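Local coordinates for VompD (PDB 4LGO), which probably mediates adhesion of the bacterium as a trimeric autotransporter anchored in the outer membrane, with this fragment being domain 1 of its N-terminal region, at the interface of chains A and B. Coordinates in Å, arbitrary orientation; residue numbers count along the deposited sequence, not the author numbering. Chains: chain A/B, VompD.

The interface of chains A and B. Residues chain A 39-43, 55, 57; chain B 65-67.
B:Phe67 projects its ring from one face of the sheet between A:Phe40 and A:Ile57, in a parallel intersubunit β-sheet of this trimeric autotransporter adhesin, where strand 37-42 of chain A pairs with strand 65-69 of chain B. The CD1 methyl of A:Ile57 rests above the ring plane, beside the rim at CD1 of B:Phe67 (3.6 Å), the two side chains nearly perpendicular; an extended isoleucine (chi2 178°) reaches that far. A:Ile55 crosses B:Phe67 obliquely, packing on its CB and carbonyl. CE1 of B:Phe67 lies 4.1 Å above one face of A:Phe40, offset toward the rim; with the planes about 62° apart, two large apolar rings pack without stacking parallel. A:Phe40 in turn runs alongside B:Val65, CD1 to CB at 3.8 Å, a branched residue that fills the flank of the ring. On the opposite side of the sheet, the aliphatic stem of B:Lys66 lies beside A:Val41, CG against CG2 at 3.6 Å, and A:Val43 CG2 touches its CB and CE; the bend at chi3 (64°) turns the chain back over that methyl, while lysine still carries its amine beyond the valines. Backbone hydrogen bonds join B:Val65 N to A:Lys39 O, A:Val41 N to B:Val65 O, B:Phe67 N to A:Val41 O (2.9 Å) and A:Val43 N to B:Phe67 O (3.1 Å). A water bridges B:Phe67 O, A:Val43 O and A:Ile55 N, linking the residue just past strand 37-42 to the start of strand 55-59.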
ATOM      1  N   LYS A  39     -11.019 -27.460  -2.117  1.00 25.78           N
ATOM      2  CA  LYS A  39      -9.728 -26.804  -1.890  1.00 25.53           C
ATOM      3  C   LYS A  39      -9.850 -25.304  -1.915  1.00 24.26           C
ATOM      4  O   LYS A  39     -10.468 -24.750  -2.824  1.00 22.92           O
ATOM      5  CB  LYS A  39      -8.696 -27.210  -2.946  1.00 27.47           C
ATOM      6  N   PHE A  40      -9.234 -24.646  -0.938  1.00 23.71           N
ATOM      7  CA  PHE A  40      -9.018 -23.211  -0.969  1.00 22.84           C
ATOM      8  C   PHE A  40      -7.527 -22.984  -1.159  1.00 23.34           C
ATOM      9  O   PHE A  40      -6.691 -23.603  -0.468  1.00 23.32           O
ATOM     10  CB  PHE A  40      -9.378 -22.496   0.333  1.00 23.16           C
ATOM     11  CG  PHE A  40     -10.835 -22.475   0.713  1.00 23.07           C
ATOM     12  CD1 PHE A  40     -11.852 -22.965  -0.093  1.00 23.54           C
ATOM     13  CD2 PHE A  40     -11.176 -21.953   1.957  1.00 24.62           C
ATOM     14  CE1 PHE A  40     -13.179 -22.930   0.341  1.00 23.85           C
ATOM     15  CE2 PHE A  40     -12.487 -21.899   2.389  1.00 25.09           C
ATOM     16  CZ  PHE A  40     -13.496 -22.389   1.586  1.00 25.15           C
ATOM     17  N   VAL A  41      -7.182 -22.064  -2.053  1.00 22.37           N
ATOM     18  CA  VAL A  41      -5.794 -21.784  -2.308  1.00 23.90           C
ATOM     19  C   VAL A  41      -5.529 -20.284  -2.419  1.00 21.95           C
ATOM     20  O   VAL A  41      -6.338 -19.525  -2.978  1.00 20.90           O
ATOM     21  CB  VAL A  41      -5.264 -22.509  -3.553  1.00 26.43           C
ATOM     22  CG1 VAL A  41      -5.387 -24.035  -3.429  1.00 28.83           C
ATOM     23  CG2 VAL A  41      -5.903 -21.983  -4.813  1.00 25.91           C
ATOM     24  N   GLY A  42      -4.417 -19.850  -1.861  1.00 21.95           N
ATOM     25  CA  GLY A  42      -3.936 -18.491  -2.097  1.00 22.27           C
ATOM     26  C   GLY A  42      -3.101 -18.508  -3.356  1.00 23.16           C
ATOM     27  O   GLY A  42      -2.190 -19.319  -3.475  1.00 26.16           O
ATOM     28  N   VAL A  43      -3.386 -17.599  -4.271  1.00 21.30           N
ATOM     29  CA  VAL A  43      -2.688 -17.500  -5.536  1.00 22.09           C
ATOM     30  C   VAL A  43      -1.338 -16.816  -5.350  1.00 22.98           C
ATOM     31  O   VAL A  43      -1.233 -15.813  -4.662  1.00 22.32           O
ATOM     32  CB  VAL A  43      -3.538 -16.690  -6.543  1.00 20.59           C
ATOM     33  CG1 VAL A  43      -2.803 -16.477  -7.876  1.00 21.42           C
ATOM     34  CG2 VAL A  43      -4.874 -17.379  -6.761  1.00 20.41           C
ATOM     35  N   ILE A  55      -3.000 -13.324  -0.255  1.00 16.56           N
ATOM     36  CA  ILE A  55      -3.984 -13.761   0.726  1.00 17.13           C
ATOM     37  C   ILE A  55      -3.443 -15.006   1.425  1.00 18.79           C
ATOM     38  O   ILE A  55      -3.181 -16.035   0.789  1.00 18.62           O
ATOM     39  CB  ILE A  55      -5.369 -14.053   0.124  1.00 16.91           C
ATOM     40  CG1 ILE A  55      -5.850 -12.891  -0.742  1.00 16.39           C
ATOM     41  CG2 ILE A  55      -6.359 -14.404   1.235  1.00 16.82           C
ATOM     42  CD1 ILE A  55      -6.108 -11.597  -0.004  1.00 16.60           C
ATOM     43  N   ILE A  57      -3.988 -17.891   3.802  1.00 22.39           N
ATOM     44  CA  ILE A  57      -5.055 -18.745   4.340  1.00 22.90           C
ATOM     45  C   ILE A  57      -4.400 -19.916   5.060  1.00 24.99           C
ATOM     46  O   ILE A  57      -3.589 -20.649   4.481  1.00 25.91           O
ATOM     47  CB  ILE A  57      -6.008 -19.307   3.276  1.00 22.62           C
ATOM     48  CG1 ILE A  57      -6.309 -18.280   2.177  1.00 21.45           C
ATOM     49  CG2 ILE A  57      -7.307 -19.773   3.919  1.00 22.88           C
ATOM     50  CD1 ILE A  57      -7.209 -18.867   1.104  1.00 21.71           C
TER
ATOM     51  N   VAL B  65     -11.091 -23.104  -5.023  1.00 20.46           N
ATOM     52  CA  VAL B  65     -11.514 -21.742  -4.786  1.00 19.96           C
ATOM     53  C   VAL B  65     -10.238 -20.957  -4.526  1.00 19.65           C
ATOM     54  O   VAL B  65      -9.507 -21.226  -3.577  1.00 19.48           O
ATOM     55  CB  VAL B  65     -12.480 -21.619  -3.589  1.00 21.16           C
ATOM     56  CG1 VAL B  65     -12.997 -20.188  -3.486  1.00 20.62           C
ATOM     57  CG2 VAL B  65     -13.629 -22.596  -3.711  1.00 21.96           C
ATOM     58  N   LYS B  66      -9.989 -19.972  -5.387  1.00 18.69           N
ATOM     59  CA  LYS B  66      -8.745 -19.226  -5.395  1.00 18.87           C
ATOM     60  C   LYS B  66      -8.937 -17.803  -4.877  1.00 18.23           C
ATOM     61  O   LYS B  66      -9.804 -17.078  -5.365  1.00 18.25           O
ATOM     62  CB  LYS B  66      -8.196 -19.150  -6.829  1.00 19.33           C
ATOM     63  CG  LYS B  66      -7.923 -20.521  -7.461  1.00 20.86           C
ATOM     64  CD  LYS B  66      -7.691 -20.492  -8.965  1.00 21.93           C
ATOM     65  CE  LYS B  66      -6.472 -19.723  -9.349  1.00 23.52           C
ATOM     66  NZ  LYS B  66      -6.182 -19.872 -10.810  1.00 25.31           N
ATOM     67  N   PHE B  67      -8.044 -17.384  -3.984  1.00 18.44           N
ATOM     68  CA  PHE B  67      -8.100 -16.069  -3.360  1.00 18.22           C
ATOM     69  C   PHE B  67      -6.846 -15.264  -3.654  1.00 18.60           C
ATOM     70  O   PHE B  67      -5.740 -15.747  -3.474  1.00 18.67           O
ATOM     71  CB  PHE B  67      -8.216 -16.205  -1.836  1.00 18.75           C
ATOM     72  CG  PHE B  67      -9.520 -16.782  -1.338  1.00 19.32           C
ATOM     73  CD1 PHE B  67      -9.733 -18.164  -1.293  1.00 20.02           C
ATOM     74  CD2 PHE B  67     -10.538 -15.939  -0.871  1.00 19.33           C
ATOM     75  CE1 PHE B  67     -10.952 -18.691  -0.841  1.00 20.72           C
ATOM     76  CE2 PHE B  67     -11.738 -16.458  -0.390  1.00 19.82           C
ATOM     77  CZ  PHE B  67     -11.943 -17.838  -0.365  1.00 20.31           C
TER
HETATM   78  O   HOH W   1      -3.224 -14.814  -2.748  1.00 18.16           O